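Local coordinates for protein TetR-like transcriptional regulator (Rhodococcus, PDB 3F1B) that probably binds regulatory DNA and controls transcription, as a two-chain, all-helical member of the TetR family, at residues A[21-26]-A[38-43]; A[30-35]-A[56-61]; A[138-143]-A[189-194]; A[132-137]-A[153-158]. All coordinates share one frame; numbering follows the deposited sequence.

In the fold
The four contacts fall into two pairs at opposite ends of an elongated all-helical chain. Interactions 1 and 2 have centres 10 Å apart and touch each other in the amino-terminal, probably DNA-binding part, where helices 12-30, 37-43 and 58-77 meet. Interactions 3 and 4 have centres 8 Å apart, share helix 126-143 and belong to the carboxy-terminal domain. Between the pairs the centres are about 32 to 40 Å apart, with no direct touch. Along the chain, the segments of 1 and 2 alternate and are complete before those of 3 and 4, which also alternate. The probable DNA-binding end and the carboxy-terminal end are thus packed separately, and interactions 2 and 4 also meet the second subunit.

Interaction 1. Residues A[21-26]-A[38-43]; sequences DAAVDV and DAIAAK. With SO4 (sulfate ion), chain C.
Val-26 and Ile-40 form the tight centre of a helix pair whose segment axes approach to 8.4 Å at 131° between their directions. The CB of Val-26 lies 3.8 Å from CG1 of Ile-40, a branch that chi1 of -66° sets anti to the carbonyl carbon. The other branch of Ile-40, CG2, leans over the backbone of Ala-23 and comes to 4.0 Å from its CA. Small residues let the helices come together here: the CB of Ala-22 sits 3.7 Å from CB of Lys-43, and CG1 of Val-26 reaches CB of Ala-39. Lys-43 adds its aliphatic chain to this tight part, with CG 3.6 Å from CG2 of Val-26. An alanine in place of Ile-40 would probably open a gap beside Val-26 and Ala-23, since both branches that fill it would be gone.

The solvent side is looser. There the lysine chain, bent at chi2, crosses Asp-25 at about a right angle. Their charged atoms, Asp-25 OD1 and Lys-43 NZ, stay 4.4 Å apart, beyond a salt bridge, so any attraction is probably diffuse. At the other end of segment 38-43, the backbone N of Asp-38 donates a nearly straight hydrogen bond to O1 of a sulfate, probably from the crystallisation liquor.

Helix 37-43 belongs to the predicted helix-turn-helix. The contact packs it against helix 12-30, while Leu-61 of helix 58-77 packs on both Ala-23 and Ile-40, bringing a third helix to the core.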
loop_
_atom_site.group_PDB
_atom_site.type_symbol
_atom_site.label_atom_id
_atom_site.label_comp_id
_atom_site.label_asym_id
_atom_site.label_seq_id
_atom_site.Cartn_x
_atom_site.Cartn_y
_atom_site.Cartn_z
ATOM N N ASP A 21 -15.272 -14.932 -9.416
ATOM C CA ASP A 21 -15.851 -13.603 -9.644
ATOM C C ASP A 21 -16.603 -13.099 -8.426
ATOM O O ASP A 21 -16.593 -11.908 -8.100
ATOM C CB ASP A 21 -16.841 -13.653 -10.809
ATOM C CG ASP A 21 -16.166 -13.817 -12.136
ATOM O OD1 ASP A 21 -16.863 -13.971 -13.145
ATOM O OD2 ASP A 21 -14.923 -13.794 -12.186
ATOM N N ALA A 22 -17.302 -14.012 -7.777
ATOM C CA ALA A 22 -18.107 -13.673 -6.613
ATOM C C ALA A 22 -17.230 -13.432 -5.375
ATOM O O ALA A 22 -17.588 -12.651 -4.500
ATOM C CB ALA A 22 -19.081 -14.795 -6.341
ATOM N N ALA A 23 -16.101 -14.142 -5.306
ATOM C CA ALA A 23 -15.161 -14.037 -4.196
ATOM C C ALA A 23 -14.488 -12.703 -4.321
ATOM O O ALA A 23 -14.231 -12.045 -3.304
ATOM C CB ALA A 23 -14.123 -15.132 -4.266
ATOM N N VAL A 24 -14.191 -12.318 -5.558
ATOM C CA VAL A 24 -13.525 -11.067 -5.806
ATOM C C VAL A 24 -14.397 -9.922 -5.263
ATOM O O VAL A 24 -13.933 -9.112 -4.430
ATOM C CB VAL A 24 -13.117 -10.903 -7.290
ATOM C CG1 VAL A 24 -12.642 -9.504 -7.574
ATOM C CG2 VAL A 24 -11.962 -11.781 -7.577
ATOM N N ASP A 25 -15.643 -9.880 -5.717
ATOM C CA ASP A 25 -16.682 -9.001 -5.158
ATOM C C ASP A 25 -16.584 -8.879 -3.649
ATOM O O ASP A 25 -16.184 -7.835 -3.106
ATOM C CB ASP A 25 -18.073 -9.555 -5.489
ATOM C CG ASP A 25 -18.365 -9.566 -6.979
ATOM O OD1 ASP A 25 -19.539 -9.810 -7.341
ATOM O OD2 ASP A 25 -17.435 -9.339 -7.799
ATOM N N VAL A 26 -16.911 -9.974 -2.984
ATOM C CA VAL A 26 -16.993 -9.962 -1.550
ATOM C C VAL A 26 -15.664 -9.560 -0.910
ATOM O O VAL A 26 -15.655 -8.819 0.077
ATOM C CB VAL A 26 -17.534 -11.308 -0.989
ATOM C CG1 VAL A 26 -17.972 -11.120 0.450
ATOM C CG2 VAL A 26 -18.704 -11.822 -1.831
ATOM N N ASP A 38 -20.063 -17.732 3.696
ATOM C CA ASP A 38 -21.469 -17.441 3.608
ATOM C C ASP A 38 -21.770 -16.472 2.483
ATOM O O ASP A 38 -22.518 -16.776 1.558
ATOM C CB ASP A 38 -21.913 -16.759 4.900
ATOM C CG ASP A 38 -22.591 -17.704 5.884
ATOM O OD1 ASP A 38 -23.054 -18.811 5.495
ATOM O OD2 ASP A 38 -22.686 -17.308 7.071
ATOM N N ALA A 39 -21.206 -15.282 2.599
ATOM C CA ALA A 39 -21.504 -14.201 1.688
ATOM C C ALA A 39 -21.018 -14.524 0.274
ATOM O O ALA A 39 -21.736 -14.282 -0.700
ATOM C CB ALA A 39 -20.896 -12.926 2.204
ATOM N N ILE A 40 -19.823 -15.101 0.151
ATOM C CA ILE A 40 -19.346 -15.549 -1.170
ATOM C C ILE A 40 -20.310 -16.552 -1.816
ATOM O O ILE A 40 -20.674 -16.365 -2.977
ATOM C CB ILE A 40 -17.914 -16.139 -1.161
ATOM C CG1 ILE A 40 -16.872 -15.068 -0.813
ATOM C CG2 ILE A 40 -17.591 -16.728 -2.520
ATOM C CD1 ILE A 40 -15.524 -15.652 -0.331
ATOM N N ALA A 41 -20.692 -17.615 -1.075
ATOM C CA ALA A 41 -21.662 -18.661 -1.569
ATOM C C ALA A 41 -22.973 -18.070 -2.082
ATOM O O ALA A 41 -23.423 -18.438 -3.167
ATOM C CB ALA A 41 -21.950 -19.727 -0.514
ATOM N N ALA A 42 -23.575 -17.155 -1.318
ATOM C CA ALA A 42 -24.757 -16.401 -1.815
ATOM C C ALA A 42 -24.498 -15.653 -3.138
ATOM O O ALA A 42 -25.320 -15.750 -4.062
ATOM C CB ALA A 42 -25.289 -15.444 -0.760
ATOM N N LYS A 43 -23.365 -14.939 -3.218
ATOM C CA LYS A 43 -22.978 -14.153 -4.418
ATOM C C LYS A 43 -22.811 -14.994 -5.684
ATOM O O LYS A 43 -23.230 -14.612 -6.780
ATOM C CB LYS A 43 -21.689 -13.350 -4.162
ATOM C CG LYS A 43 -21.925 -11.990 -3.508
ATOM C CD LYS A 43 -22.074 -10.826 -4.528
ATOM C CE LYS A 43 -22.918 -9.696 -3.943
ATOM N NZ LYS A 43 -22.605 -8.378 -4.565
HETATM S S SO4 C . -17.939 -18.450 7.090
HETATM O O1 SO4 C . -19.087 -17.958 6.337
HETATM O O2 SO4 C . -18.028 -19.915 7.040
HETATM O O3 SO4 C . -16.681 -17.970 6.510
HETATM O O4 SO4 C . -18.010 -17.998 8.477
#

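Interaction 2. Residues A[30-35]-A[56-61]; sequences RGFHET and GSKDEL
Lys-58 reaches from the start of helix 58-77 into the turn that follows helix 12-30 in the TetR-type DNA-binding domain, and there it meets both the backbone and the ring of Phe-32. Its NZ donates to the carbonyl O of Phe-32 at 2.8 Å, tilted 28° from that carbonyl plane, and to O of His-33 at 3.1 Å, standing above the plane. The same ammonium lies over the face of the Phe-32 ring in a cation-pi contact, 4.2 Å from NZ to the ring centroid. A bend at chi2 lays CD of Lys-58 over that face in a CH-pi contact. At the edge of the ring, CB of Asp-59 lies 3.7 Å from CZ of Phe-32. A methionine in place of Lys-58 would probably leave the Phe-32 and His-33 carbonyls without this donor and the ring without its cation.

Further out, Phe-32 meets Phe-62 edge-to-face, and His-33 of the second subunit packs against it in the same manner. The turn is held by Arg-30, whose NE donates to O of Glu-34. On the other segment, Ser-57 occupies the N-cap position of helix 58-77, and its OG donates to OD2 of Asp-59 at 2.6 Å.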
loop_
_atom_site.group_PDB
_atom_site.type_symbol
_atom_site.label_atom_id
_atom_site.label_comp_id
_atom_site.label_asym_id
_atom_site.label_seq_id
_atom_site.Cartn_x
_atom_site.Cartn_y
_atom_site.Cartn_z
ATOM N N ARG A 30 -15.632 -6.043 1.115
ATOM C CA ARG A 30 -15.630 -6.111 2.584
ATOM C C ARG A 30 -14.265 -6.330 3.212
ATOM O O ARG A 30 -14.118 -6.202 4.430
ATOM C CB ARG A 30 -16.533 -7.249 3.059
ATOM C CG ARG A 30 -17.920 -7.263 2.448
ATOM C CD ARG A 30 -18.981 -7.722 3.479
ATOM N NE ARG A 30 -18.760 -9.083 3.988
ATOM C CZ ARG A 30 -19.667 -10.062 3.977
ATOM N NH1 ARG A 30 -20.886 -9.851 3.489
ATOM N NH2 ARG A 30 -19.362 -11.258 4.472
ATOM N N GLY A 31 -13.279 -6.698 2.408
ATOM C CA GLY A 31 -11.985 -7.071 2.944
ATOM C C GLY A 31 -11.962 -8.496 3.443
ATOM O O GLY A 31 -13.021 -9.063 3.734
ATOM N N PHE A 32 -10.755 -9.053 3.573
ATOM C CA PHE A 32 -10.544 -10.470 3.888
ATOM C C PHE A 32 -11.217 -10.957 5.163
ATOM O O PHE A 32 -11.926 -11.958 5.130
ATOM C CB PHE A 32 -9.054 -10.852 3.927
ATOM C CG PHE A 32 -8.806 -12.287 4.366
ATOM C CD1 PHE A 32 -8.738 -13.315 3.428
ATOM C CD2 PHE A 32 -8.656 -12.611 5.721
ATOM C CE1 PHE A 32 -8.521 -14.637 3.811
ATOM C CE2 PHE A 32 -8.444 -13.937 6.116
ATOM C CZ PHE A 32 -8.389 -14.959 5.144
ATOM N N HIS A 33 -10.965 -10.278 6.289
ATOM C CA HIS A 33 -11.469 -10.737 7.583
ATOM C C HIS A 33 -13.026 -10.682 7.657
ATOM O O HIS A 33 -13.650 -11.606 8.201
ATOM C CB HIS A 33 -10.793 -9.952 8.720
ATOM C CG HIS A 33 -10.472 -10.774 9.936
ATOM N ND1 HIS A 33 -11.203 -10.711 11.108
ATOM C CD2 HIS A 33 -9.470 -11.651 10.172
ATOM C CE1 HIS A 33 -10.680 -11.533 12.001
ATOM N NE2 HIS A 33 -9.624 -12.113 11.459
ATOM N N GLU A 34 -13.633 -9.628 7.089
ATOM C CA GLU A 34 -15.091 -9.402 7.151
ATOM C C GLU A 34 -15.856 -10.046 5.989
ATOM O O GLU A 34 -17.085 -9.977 5.940
ATOM C CB GLU A 34 -15.418 -7.906 7.247
ATOM C CG GLU A 34 -16.736 -7.555 7.984
ATOM C CD GLU A 34 -16.601 -7.504 9.517
ATOM O OE1 GLU A 34 -17.457 -6.875 10.189
ATOM O OE2 GLU A 34 -15.641 -8.090 10.061
ATOM N N THR A 35 -15.128 -10.658 5.056
ATOM C CA THR A 35 -15.736 -11.537 4.060
ATOM C C THR A 35 -15.957 -12.933 4.659
ATOM O O THR A 35 -15.111 -13.421 5.395
ATOM C CB THR A 35 -14.879 -11.613 2.771
ATOM O OG1 THR A 35 -15.207 -10.495 1.931
ATOM C CG2 THR A 35 -15.135 -12.897 2.002
ATOM N N GLY A 56 -12.723 -25.033 0.446
ATOM C CA GLY A 56 -12.370 -25.764 1.656
ATOM C C GLY A 56 -12.027 -24.860 2.812
ATOM O O GLY A 56 -12.215 -25.259 3.967
ATOM N N SER A 57 -11.539 -23.649 2.505
ATOM C CA SER A 57 -11.418 -22.593 3.496
ATOM C C SER A 57 -11.407 -21.239 2.820
ATOM O O SER A 57 -11.081 -21.127 1.626
ATOM C CB SER A 57 -10.135 -22.757 4.285
ATOM O OG SER A 57 -9.060 -22.428 3.451
ATOM N N LYS A 58 -11.720 -20.210 3.611
ATOM C CA LYS A 58 -11.773 -18.820 3.146
ATOM C C LYS A 58 -10.472 -18.383 2.518
ATOM O O LYS A 58 -10.484 -17.742 1.474
ATOM C CB LYS A 58 -12.145 -17.857 4.275
ATOM C CG LYS A 58 -12.606 -16.496 3.798
ATOM C CD LYS A 58 -12.106 -15.353 4.679
ATOM C CE LYS A 58 -12.734 -15.286 6.080
ATOM N NZ LYS A 58 -12.244 -14.083 6.893
ATOM N N ASP A 59 -9.354 -18.745 3.129
ATOM C CA ASP A 59 -8.072 -18.231 2.675
ATOM C C ASP A 59 -7.533 -18.985 1.476
ATOM O O ASP A 59 -6.863 -18.393 0.647
ATOM C CB ASP A 59 -7.047 -18.179 3.817
ATOM C CG ASP A 59 -7.069 -19.426 4.683
ATOM O OD1 ASP A 59 -6.152 -19.585 5.533
ATOM O OD2 ASP A 59 -8.018 -20.243 4.522
ATOM N N GLU A 60 -7.864 -20.270 1.376
ATOM C CA GLU A 60 -7.575 -21.056 0.193
ATOM C C GLU A 60 -8.287 -20.476 -1.047
ATOM O O GLU A 60 -7.700 -20.375 -2.129
ATOM C CB GLU A 60 -7.990 -22.503 0.424
ATOM C CG GLU A 60 -7.703 -23.445 -0.743
ATOM C CD GLU A 60 -6.352 -24.119 -0.631
ATOM O OE1 GLU A 60 -6.235 -25.012 0.237
ATOM O OE2 GLU A 60 -5.407 -23.774 -1.391
ATOM N N LEU A 61 -9.539 -20.073 -0.866
ATOM C CA LEU A 61 -10.295 -19.370 -1.881
ATOM C C LEU A 61 -9.660 -18.017 -2.184
ATOM O O LEU A 61 -9.594 -17.572 -3.333
ATOM C CB LEU A 61 -11.727 -19.154 -1.385
ATOM C CG LEU A 61 -12.813 -19.117 -2.457
ATOM C CD1 LEU A 61 -14.104 -18.542 -1.922
ATOM C CD2 LEU A 61 -12.370 -18.403 -3.714
#

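Interaction 3. Residues A[138-143]-A[189-194]; sequences AHLLES and LAWRGL
Leu-140 is the first residue of segment 138-143 to touch segment 189-194, and it does so with a single methyl group. Its CD1 lies 4.1 Å from CH2 of Trp-191, and the two side chains cross at about a right angle.

Leu-141 comes next and carries most of the contact through one branch, CD2. This methyl sits over a face of the indole, 4.2 Å from the centroid of the six-membered ring, in a CH-pi contact; its nearest ring atom is CZ3 of Trp-191, at 3.9 Å. The same CD2 of Leu-141 also meets CB of Ala-190 at 4.2 Å and CD1 of Leu-194 at 4.1 Å. One methyl thus touches three residues of the other helix, and the contact is purely apolar, with no hydrogen bond across it.

This is apolar helix-helix packing within the carboxy-terminal domain of the TetR-like fold. The segment axes stay 11.6 Å apart at 63°, so long side chains rather than backbones bridge the helices. Around them, Leu-91 of helix 87-104 packs on Leu-140, Ala-190 and Trp-191, while Ile-157 and Leu-161 of helix 153-173 close on Leu-141 and Ala-190 respectively.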
loop_
_atom_site.group_PDB
_atom_site.type_symbol
_atom_site.label_atom_id
_atom_site.label_comp_id
_atom_site.label_asym_id
_atom_site.label_seq_id
_atom_site.Cartn_x
_atom_site.Cartn_y
_atom_site.Cartn_z
ATOM N N ALA A 138 13.692 -0.690 -12.507
ATOM C CA ALA A 138 15.046 -0.139 -12.395
ATOM C C ALA A 138 15.890 -0.507 -13.585
ATOM O O ALA A 138 16.660 0.327 -14.058
ATOM C CB ALA A 138 15.719 -0.634 -11.148
ATOM N N HIS A 139 15.785 -1.759 -14.038
ATOM C CA HIS A 139 16.491 -2.210 -15.239
ATOM C C HIS A 139 16.076 -1.391 -16.444
ATOM O O HIS A 139 16.919 -0.984 -17.217
ATOM C CB HIS A 139 16.195 -3.672 -15.582
ATOM C CG HIS A 139 16.775 -4.681 -14.637
ATOM N ND1 HIS A 139 16.395 -6.013 -14.657
ATOM C CD2 HIS A 139 17.721 -4.576 -13.670
ATOM C CE1 HIS A 139 17.085 -6.684 -13.747
ATOM N NE2 HIS A 139 17.895 -5.836 -13.135
ATOM N N LEU A 140 14.782 -1.143 -16.649
ATOM C CA LEU A 140 14.461 -0.368 -17.841
ATOM C C LEU A 140 14.826 1.107 -17.699
ATOM O O LEU A 140 15.211 1.751 -18.686
ATOM C CB LEU A 140 13.046 -0.591 -18.319
ATOM C CG LEU A 140 11.919 0.174 -17.688
ATOM C CD1 LEU A 140 11.899 1.650 -18.213
ATOM C CD2 LEU A 140 10.666 -0.586 -18.075
ATOM N N LEU A 141 14.737 1.636 -16.483
ATOM C CA LEU A 141 15.210 2.991 -16.243
ATOM C C LEU A 141 16.717 3.012 -16.523
ATOM O O LEU A 141 17.215 3.961 -17.090
ATOM C CB LEU A 141 14.866 3.508 -14.826
ATOM C CG LEU A 141 13.394 3.795 -14.550
ATOM C CD1 LEU A 141 13.221 4.208 -13.117
ATOM C CD2 LEU A 141 12.770 4.846 -15.487
ATOM N N GLU A 142 17.431 1.949 -16.162
ATOM C CA GLU A 142 18.855 1.863 -16.494
ATOM C C GLU A 142 19.064 1.704 -18.006
ATOM O O GLU A 142 19.815 2.472 -18.626
ATOM C CB GLU A 142 19.538 0.738 -15.730
ATOM C CG GLU A 142 21.061 0.910 -15.654
ATOM C CD GLU A 142 21.643 0.574 -14.272
ATOM O OE1 GLU A 142 20.907 -0.002 -13.425
ATOM O OE2 GLU A 142 22.837 0.896 -14.035
ATOM N N SER A 143 18.367 0.719 -18.574
ATOM C CA SER A 143 18.227 0.504 -20.021
ATOM C C SER A 143 17.912 1.788 -20.798
ATOM O O SER A 143 18.099 1.849 -22.010
ATOM C CB SER A 143 17.143 -0.554 -20.281
ATOM O OG SER A 143 17.351 -1.266 -21.494
ATOM N N LEU A 189 7.304 11.821 -14.282
ATOM C CA LEU A 189 7.914 11.554 -12.997
ATOM C C LEU A 189 9.141 10.654 -13.185
ATOM O O LEU A 189 10.156 10.835 -12.533
ATOM C CB LEU A 189 6.886 10.873 -12.123
ATOM C CG LEU A 189 7.189 10.388 -10.719
ATOM C CD1 LEU A 189 5.854 10.147 -10.057
ATOM C CD2 LEU A 189 8.060 9.123 -10.666
ATOM N N ALA A 190 9.044 9.696 -14.104
ATOM C CA ALA A 190 10.074 8.692 -14.307
ATOM C C ALA A 190 11.261 9.271 -15.069
ATOM O O ALA A 190 12.409 9.015 -14.706
ATOM C CB ALA A 190 9.515 7.511 -15.050
ATOM N N TRP A 191 10.993 10.026 -16.135
ATOM C CA TRP A 191 12.094 10.598 -16.952
ATOM C C TRP A 191 12.607 11.968 -16.444
ATOM O O TRP A 191 13.717 12.387 -16.797
ATOM C CB TRP A 191 11.752 10.620 -18.454
ATOM C CG TRP A 191 11.330 9.267 -19.001
ATOM C CD1 TRP A 191 10.105 8.943 -19.532
ATOM C CD2 TRP A 191 12.121 8.056 -19.056
ATOM N NE1 TRP A 191 10.088 7.618 -19.915
ATOM C CE2 TRP A 191 11.307 7.049 -19.631
ATOM C CE3 TRP A 191 13.433 7.727 -18.680
ATOM C CZ2 TRP A 191 11.768 5.728 -19.840
ATOM C CZ3 TRP A 191 13.889 6.410 -18.891
ATOM C CH2 TRP A 191 13.057 5.432 -19.467
ATOM N N ARG A 192 11.817 12.622 -15.591
ATOM C CA ARG A 192 12.166 13.919 -14.991
ATOM C C ARG A 192 12.500 13.942 -13.467
ATOM O O ARG A 192 13.236 14.806 -13.030
ATOM C CB ARG A 192 11.139 15.002 -15.385
ATOM C CG ARG A 192 11.062 15.320 -16.896
ATOM C CD ARG A 192 12.455 15.618 -17.556
ATOM N NE ARG A 192 12.955 16.996 -17.367
ATOM C CZ ARG A 192 12.794 17.999 -18.236
ATOM N NH1 ARG A 192 12.136 17.799 -19.367
ATOM N NH2 ARG A 192 13.288 19.209 -17.980
ATOM N N GLY A 193 11.988 13.000 -12.665
ATOM C CA GLY A 193 12.629 12.650 -11.376
ATOM C C GLY A 193 14.013 12.035 -11.642
ATOM O O GLY A 193 14.934 12.105 -10.814
ATOM N N LEU A 194 14.154 11.441 -12.824
ATOM C CA LEU A 194 15.413 10.904 -13.317
ATOM C C LEU A 194 16.405 12.025 -13.626
ATOM O O LEU A 194 17.405 12.191 -12.927
ATOM C CB LEU A 194 15.143 10.071 -14.574
ATOM C CG LEU A 194 16.205 9.166 -15.201
ATOM C CD1 LEU A 194 15.580 7.831 -15.603
ATOM C CD2 LEU A 194 16.876 9.839 -16.421
#

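Interaction 4. Residues A[132-137]-A[153-158]; sequences RLIELT and DFELIA. With SO4 (sulfate ion), chain B.
Within the helical carboxy-terminal domain, Ala-158 of helix 153-173 fits against one face of helix 126-143, between Ile-134 and Thr-137. Its CB lies 3.3 Å from the carbonyl O of Ile-134 and 3.8 Å from CG2 of Thr-137. So small a side chain lets the segment axes approach to 8.5 Å, at 124° between their directions. In Thr-137, chi1 of -61° sets OG1 beside the backbone N and anti to the carbonyl carbon, which leaves CG2 anti to N and against the alanine; OG1 donates to O of Leu-133 at 2.9 Å. That carbonyl also accepts from N of Thr-137, the two donors arriving from opposite faces of its plane.

Glu-155 bends at chi2 and crosses Ile-134 at about a right angle, bringing OE2 to 3.6 Å from CG2 of the isoleucine. This is an apolar-to-carboxylate touch, not a hydrogen bond. The CB of Glu-135 points away from segment 153-158, and its carboxylate takes a salt bridge from NH1 of Arg-132, which meets OE2 at 2.7 Å from above the carboxylate plane. The arginine also binds a sulfate, probably from the crystallisation liquor, most directly through NH2 to sulfate O2 at 2.8 Å.

Farther along helix 153-173, Val-162 packs on both Ile-134 and Thr-137, and Ala-138 on Ala-158. Arg-171 of the second subunit lies against Ile-134 and Glu-155, bringing these helices to the dimer interface.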
loop_
_atom_site.group_PDB
_atom_site.type_symbol
_atom_site.label_atom_id
_atom_site.label_comp_id
_atom_site.label_asym_id
_atom_site.label_seq_id
_atom_site.Cartn_x
_atom_site.Cartn_y
_atom_site.Cartn_z
ATOM N N ARG A 132 9.799 -7.774 -7.644
ATOM C CA ARG A 132 10.209 -8.154 -8.952
ATOM C C ARG A 132 9.843 -7.008 -9.900
ATOM O O ARG A 132 10.671 -6.607 -10.722
ATOM C CB ARG A 132 9.578 -9.503 -9.349
ATOM C CG ARG A 132 9.896 -9.956 -10.788
ATOM C CD ARG A 132 11.391 -9.826 -11.118
ATOM N NE ARG A 132 11.707 -10.148 -12.508
ATOM C CZ ARG A 132 12.947 -10.194 -13.012
ATOM N NH1 ARG A 132 14.019 -9.898 -12.265
ATOM N NH2 ARG A 132 13.126 -10.519 -14.285
ATOM N N LEU A 133 8.641 -6.449 -9.764
ATOM C CA LEU A 133 8.207 -5.321 -10.606
ATOM C C LEU A 133 9.129 -4.116 -10.425
ATOM O O LEU A 133 9.541 -3.495 -11.418
ATOM C CB LEU A 133 6.774 -4.890 -10.294
ATOM C CG LEU A 133 5.642 -5.768 -10.766
ATOM C CD1 LEU A 133 4.283 -5.268 -10.281
ATOM C CD2 LEU A 133 5.650 -5.859 -12.267
ATOM N N ILE A 134 9.460 -3.773 -9.180
ATOM C CA ILE A 134 10.458 -2.702 -8.904
ATOM C C ILE A 134 11.839 -2.933 -9.578
ATOM O O ILE A 134 12.415 -2.016 -10.173
ATOM C CB ILE A 134 10.595 -2.466 -7.374
ATOM C CG1 ILE A 134 9.342 -1.807 -6.841
ATOM C CG2 ILE A 134 11.859 -1.603 -7.044
ATOM C CD1 ILE A 134 9.142 -2.001 -5.326
ATOM N N GLU A 135 12.358 -4.161 -9.477
ATOM C CA GLU A 135 13.547 -4.623 -10.170
ATOM C C GLU A 135 13.451 -4.532 -11.693
ATOM O O GLU A 135 14.396 -4.159 -12.358
ATOM C CB GLU A 135 13.792 -6.083 -9.760
ATOM C CG GLU A 135 14.848 -6.825 -10.587
ATOM C CD GLU A 135 15.114 -8.286 -10.108
ATOM O OE1 GLU A 135 16.285 -8.720 -10.170
ATOM O OE2 GLU A 135 14.172 -9.008 -9.692
ATOM N N LEU A 136 12.316 -4.910 -12.258
ATOM C CA LEU A 136 12.126 -4.761 -13.693
ATOM C C LEU A 136 12.165 -3.280 -14.094
ATOM O O LEU A 136 12.700 -2.931 -15.137
ATOM C CB LEU A 136 10.796 -5.379 -14.134
ATOM C CG LEU A 136 10.854 -6.908 -14.298
ATOM C CD1 LEU A 136 9.471 -7.607 -14.169
ATOM C CD2 LEU A 136 11.671 -7.407 -15.554
ATOM N N THR A 137 11.621 -2.407 -13.249
ATOM C CA THR A 137 11.536 -1.001 -13.567
ATOM C C THR A 137 12.891 -0.331 -13.506
ATOM O O THR A 137 13.176 0.564 -14.311
ATOM C CB THR A 137 10.588 -0.321 -12.560
ATOM O OG1 THR A 137 9.323 -0.936 -12.700
ATOM C CG2 THR A 137 10.439 1.156 -12.808
ATOM N N ASP A 153 20.747 5.237 -7.471
ATOM C CA ASP A 153 19.685 6.154 -7.841
ATOM C C ASP A 153 18.589 5.425 -8.685
ATOM O O ASP A 153 17.428 5.855 -8.691
ATOM C CB ASP A 153 20.265 7.380 -8.585
ATOM C CG ASP A 153 21.688 7.781 -8.093
ATOM O OD1 ASP A 153 22.553 6.887 -7.923
ATOM O OD2 ASP A 153 21.972 9.001 -7.902
ATOM N N PHE A 154 18.928 4.316 -9.360
ATOM C CA PHE A 154 17.929 3.635 -10.229
ATOM C C PHE A 154 16.864 2.769 -9.553
ATOM O O PHE A 154 15.663 2.899 -9.874
ATOM C CB PHE A 154 18.569 2.920 -11.424
ATOM C CG PHE A 154 19.195 3.863 -12.399
ATOM C CD1 PHE A 154 20.574 3.898 -12.564
ATOM C CD2 PHE A 154 18.413 4.755 -13.118
ATOM C CE1 PHE A 154 21.161 4.792 -13.456
ATOM C CE2 PHE A 154 18.989 5.655 -14.004
ATOM C CZ PHE A 154 20.359 5.676 -14.172
ATOM N N GLU A 155 17.290 1.887 -8.644
ATOM C CA GLU A 155 16.344 1.140 -7.821
ATOM C C GLU A 155 15.473 2.162 -7.112
ATOM O O GLU A 155 14.275 1.965 -6.944
ATOM C CB GLU A 155 17.052 0.215 -6.814
ATOM C CG GLU A 155 16.139 -0.879 -6.156
ATOM C CD GLU A 155 16.207 -2.300 -6.804
ATOM O OE1 GLU A 155 17.296 -2.766 -7.231
ATOM O OE2 GLU A 155 15.155 -2.985 -6.849
ATOM N N LEU A 156 16.077 3.297 -6.782
ATOM C CA LEU A 156 15.425 4.339 -5.991
ATOM C C LEU A 156 14.332 5.120 -6.754
ATOM O O LEU A 156 13.218 5.344 -6.238
ATOM C CB LEU A 156 16.508 5.265 -5.440
ATOM C CG LEU A 156 16.187 6.487 -4.589
ATOM C CD1 LEU A 156 15.061 6.275 -3.545
ATOM C CD2 LEU A 156 17.468 6.955 -3.919
ATOM N N ILE A 157 14.654 5.530 -7.977
ATOM C CA ILE A 157 13.655 6.040 -8.881
ATOM C C ILE A 157 12.612 4.927 -9.108
ATOM O O ILE A 157 11.395 5.183 -9.038
ATOM C CB ILE A 157 14.276 6.498 -10.230
ATOM C CG1 ILE A 157 15.447 7.413 -9.981
ATOM C CG2 ILE A 157 13.207 7.130 -11.162
ATOM C CD1 ILE A 157 15.099 8.704 -9.253
ATOM N N ALA A 158 13.064 3.683 -9.269
ATOM C CA ALA A 158 12.081 2.619 -9.511
ATOM C C ALA A 158 11.083 2.492 -8.423
ATOM O O ALA A 158 9.907 2.299 -8.681
ATOM C CB ALA A 158 12.741 1.258 -9.764
HETATM S S SO4 B . 15.929 -9.522 -15.568
HETATM O O1 SO4 B . 17.377 -9.521 -15.384
HETATM O O2 SO4 B . 15.472 -10.909 -15.711
HETATM O O3 SO4 B . 15.335 -8.904 -14.390
HETATM O O4 SO4 B . 15.556 -8.728 -16.742
#